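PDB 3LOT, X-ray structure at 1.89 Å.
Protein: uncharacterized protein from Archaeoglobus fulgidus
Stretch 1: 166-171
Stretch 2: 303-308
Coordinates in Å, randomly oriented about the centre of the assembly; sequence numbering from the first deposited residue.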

ATOM      1  N   GLU D 166      35.542 -10.887   8.687  1.00 14.20           N
ATOM      2  CA  GLU D 166      36.876 -11.512   8.869  1.00 15.70           C
ATOM      3  C   GLU D 166      37.397 -12.215   7.621  1.00 14.84           C
ATOM      4  O   GLU D 166      38.580 -12.292   7.385  1.00 15.66           O
ATOM      5  CB  GLU D 166      36.785 -12.546   9.974  1.00 16.51           C
ATOM      6  CG  GLU D 166      36.708 -11.949  11.336  1.00 20.78           C
ATOM      7  CD  GLU D 166      36.282 -12.949  12.409  1.00 27.18           C
ATOM      8  OE1 GLU D 166      36.153 -14.150  12.080  1.00 30.95           O
ATOM      9  OE2 GLU D 166      36.080 -12.527  13.591  1.00 33.22           O
ATOM     10  N   ASN D 167      36.499 -12.766   6.840  1.00 14.70           N
ATOM     11  CA  ASN D 167      36.869 -13.549   5.674  1.00 14.72           C
ATOM     12  C   ASN D 167      36.533 -12.818   4.385  1.00 14.33           C
ATOM     13  O   ASN D 167      36.559 -13.419   3.290  1.00 14.93           O
ATOM     14  CB  ASN D 167      36.163 -14.909   5.731  1.00 15.32           C
ATOM     15  CG  ASN D 167      36.608 -15.730   6.921  1.00 15.73           C
ATOM     16  OD1 ASN D 167      37.713 -16.294   6.900  1.00 17.92           O
ATOM     17  ND2 ASN D 167      35.757 -15.823   7.959  1.00 13.98           N
ATOM     18  N   ASP D 168      36.235 -11.520   4.510  1.00 13.63           N
ATOM     19  CA  ASP D 168      36.031 -10.662   3.363  1.00 13.88           C
ATOM     20  C   ASP D 168      34.949 -11.293   2.492  1.00 13.17           C
ATOM     21  O   ASP D 168      35.098 -11.426   1.272  1.00 13.63           O
ATOM     22  CB  ASP D 168      37.358 -10.514   2.614  1.00 14.73           C
ATOM     23  CG  ASP D 168      37.352  -9.378   1.627  1.00 18.61           C
ATOM     24  OD1 ASP D 168      36.405  -8.593   1.660  1.00 23.53           O
ATOM     25  OD2 ASP D 168      38.292  -9.264   0.792  1.00 25.50           O
ATOM     26  N   THR D 169      33.853 -11.702   3.127  1.00 11.90           N
ATOM     27  CA  THR D 169      32.704 -12.271   2.412  1.00 11.06           C
ATOM     28  C   THR D 169      31.518 -11.318   2.503  1.00 12.01           C
ATOM     29  O   THR D 169      31.203 -10.822   3.577  1.00 10.79           O
ATOM     30  CB  THR D 169      32.324 -13.630   2.990  1.00 11.78           C
ATOM     31  OG1 THR D 169      33.431 -14.536   2.901  1.00 13.02           O
ATOM     32  CG2 THR D 169      31.106 -14.234   2.247  1.00  7.35           C
ATOM     33  N   LYS D 170      30.859 -11.049   1.380  1.00 12.39           N
ATOM     34  CA  LYS D 170      29.710 -10.165   1.391  1.00 13.09           C
ATOM     35  C   LYS D 170      28.474 -10.930   1.843  1.00 13.46           C
ATOM     36  O   LYS D 170      28.177 -12.002   1.309  1.00 12.29           O
ATOM     37  CB  LYS D 170      29.390  -9.570   0.034  1.00 13.46           C
ATOM     38  CG  LYS D 170      28.318  -8.479   0.165  1.00 16.55           C
ATOM     39  CD  LYS D 170      28.101  -7.685  -1.078  1.00 19.91           C
ATOM     40  CE  LYS D 170      27.043  -6.544  -0.872  1.00 19.84           C
ATOM     41  NZ  LYS D 170      27.552  -5.440  -0.030  1.00 19.41           N
ATOM     42  N   PRO D 171      27.726 -10.359   2.794  1.00 14.23           N
ATOM     43  CA  PRO D 171      26.452 -10.938   3.158  1.00 14.55           C
ATOM     44  C   PRO D 171      25.358 -10.684   2.127  1.00 14.35           C
ATOM     45  O   PRO D 171      25.139  -9.561   1.666  1.00 14.68           O
ATOM     46  CB  PRO D 171      26.106 -10.218   4.483  1.00 15.07           C
ATOM     47  CG  PRO D 171      27.346  -9.556   4.898  1.00 14.65           C
ATOM     48  CD  PRO D 171      28.096  -9.257   3.697  1.00 14.17           C
TER
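Stretch 2, residues 303-308: ILGLKG

Stretch 2 lies across a distant part of the same chain, at least 134 residues away in sequence from whatever it touches. Its touching part, 304 to 307, runs nearly antiparallel to 167 to 170 of stretch 1, with end-to-end directions 161° apart. The backbones stay well separated. The CA atoms of K170 and L306 are 6.9 Å apart, and those of D168 and K307 are 7.4 Å apart. Side chains, mainly those of the two lysines K170 and K307, fill the gap. The surface buried between the stretches, both sides summed, is 264 Å².

Stretch 1 offers a loop followed by the start of a strand. N167 is the first residue to leave helical angles after a helix. D168 has positive phi, at 55/47. T169 is extended and points its CB away from stretch 2, and the strand begins at K170.

I303 belongs to a helix that begins earlier in the chain. It does not reach stretch 1. Its rotamer is m, t.

L304 makes the first contact. Its CB points toward stretch 1, and the side chain is m, t. The carbonyl oxygen meets the long side chain of K170, with L304 O 3.3 Å from K170 CD. The two side chains also approach, K170 CD lying 4.3 Å from L304 CB. A water joins the same pair: it donates to L304 O at 2.8 Å and accepts from K170 NZ at 3.2 Å. The lysine thus packs its aliphatic part against the leucine and reaches its carbonyl through water at the tip. K170 is t through chi3 and turns at chi4, to 71°.

G305 is the first residue to leave helical angles after the helix. Its phi/psi of 67/47 include a positive phi, which by itself favours glycine. It makes no direct contact with stretch 1.

L306 is extended, at -89/160. Its CB points sideways, but the end of the side chain comes nearer to stretch 1. The rotamer is m, t. Its CD2 lies 3.7 Å from K170 CB, a contact between aliphatic carbons. L306 CD2 is about as close to K170 CD, at 3.8 Å. K170 therefore meets both leucines, and its CD lies near each of them.

K307 has the largest area covered by the other stretch, 74 Å². Its CB points toward stretch 1. After a p chi1, the rest of the side chain is t throughout, so it reaches far enough to bring the amine to the backbone of the loop. There NZ donates to D168 O at 3.1 Å. A second hydrogen bond, from K307 NZ to N167 O at 2.9 Å, is weak despite its short length. Two successive carbonyls thus receive one amine. The side chain of D168 lies along the way, with D168 OD2 3.4 Å from K307 CD. T169 OG1 is farther from K307 NZ, at 4.4 Å.

G308 is beyond reach of stretch 1. Its backbone angles, 123/149, by themselves call for glycine, because a CB would be jammed against the preceding carbonyl oxygen.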

ATOM      1  N   ILE D 303      28.875  -4.571  -9.431  1.00 13.51           N
ATOM      2  CA  ILE D 303      27.611  -4.107  -8.891  1.00 13.49           C
ATOM      3  C   ILE D 303      27.535  -4.329  -7.389  1.00 12.99           C
ATOM      4  O   ILE D 303      27.212  -3.401  -6.670  1.00 14.05           O
ATOM      5  CB  ILE D 303      26.392  -4.777  -9.562  1.00 13.60           C
ATOM      6  CG1 ILE D 303      26.271  -4.321 -11.028  1.00 14.00           C
ATOM      7  CG2 ILE D 303      25.129  -4.483  -8.775  1.00 13.56           C
ATOM      8  CD1 ILE D 303      25.263  -5.124 -11.853  1.00 16.09           C
ATOM      9  N   LEU D 304      27.886  -5.512  -6.901  1.00 13.09           N
ATOM     10  CA  LEU D 304      27.815  -5.806  -5.449  1.00 12.89           C
ATOM     11  C   LEU D 304      29.117  -5.501  -4.664  1.00 13.69           C
ATOM     12  O   LEU D 304      29.151  -5.649  -3.441  1.00 15.35           O
ATOM     13  CB  LEU D 304      27.455  -7.255  -5.264  1.00 12.45           C
ATOM     14  CG  LEU D 304      26.159  -7.648  -5.974  1.00 12.39           C
ATOM     15  CD1 LEU D 304      25.889  -9.152  -5.771  1.00  9.14           C
ATOM     16  CD2 LEU D 304      25.021  -6.800  -5.423  1.00 10.23           C
ATOM     17  N   GLY D 305      30.166  -5.051  -5.332  1.00 13.49           N
ATOM     18  CA  GLY D 305      31.456  -4.778  -4.665  1.00 13.75           C
ATOM     19  C   GLY D 305      32.170  -6.010  -4.129  1.00 13.09           C
ATOM     20  O   GLY D 305      32.613  -6.026  -2.994  1.00 13.35           O
ATOM     21  N   LEU D 306      32.264  -7.055  -4.952  1.00 12.71           N
ATOM     22  CA  LEU D 306      32.801  -8.339  -4.520  1.00 11.86           C
ATOM     23  C   LEU D 306      34.300  -8.393  -4.715  1.00 12.09           C
ATOM     24  O   LEU D 306      34.839  -7.645  -5.519  1.00 11.36           O
ATOM     25  CB  LEU D 306      32.127  -9.484  -5.268  1.00 11.41           C
ATOM     26  CG  LEU D 306      30.611  -9.569  -5.092  1.00  9.97           C
ATOM     27  CD1 LEU D 306      30.075 -10.869  -5.732  1.00 10.02           C
ATOM     28  CD2 LEU D 306      30.369  -9.469  -3.585  1.00  7.92           C
ATOM     29  N   LYS D 307      34.970  -9.295  -4.012  1.00 12.61           N
ATOM     30  CA  LYS D 307      36.447  -9.227  -3.928  1.00 12.58           C
ATOM     31  C   LYS D 307      37.209  -9.753  -5.140  1.00 13.55           C
ATOM     32  O   LYS D 307      38.387  -9.347  -5.387  1.00 13.24           O
ATOM     33  CB  LYS D 307      36.944  -9.876  -2.650  1.00 13.32           C
ATOM     34  CG  LYS D 307      36.853 -11.398  -2.560  1.00 12.53           C
ATOM     35  CD  LYS D 307      37.100 -11.844  -1.153  1.00 11.76           C
ATOM     36  CE  LYS D 307      36.745 -13.299  -0.936  1.00 11.08           C
ATOM     37  NZ  LYS D 307      37.051 -13.715   0.447  1.00  8.50           N
ATOM     38  N   GLY D 308      36.575 -10.623  -5.914  1.00 14.02           N
ATOM     39  CA  GLY D 308      37.232 -11.195  -7.099  1.00 14.91           C
ATOM     40  C   GLY D 308      37.279 -12.711  -7.080  1.00 15.31           C
ATOM     41  O   GLY D 308      37.374 -13.332  -6.015  1.00 15.01           O
TER
HETATM   42  O   HOH W   1      30.326  -4.408  -1.173  1.00 39.15           O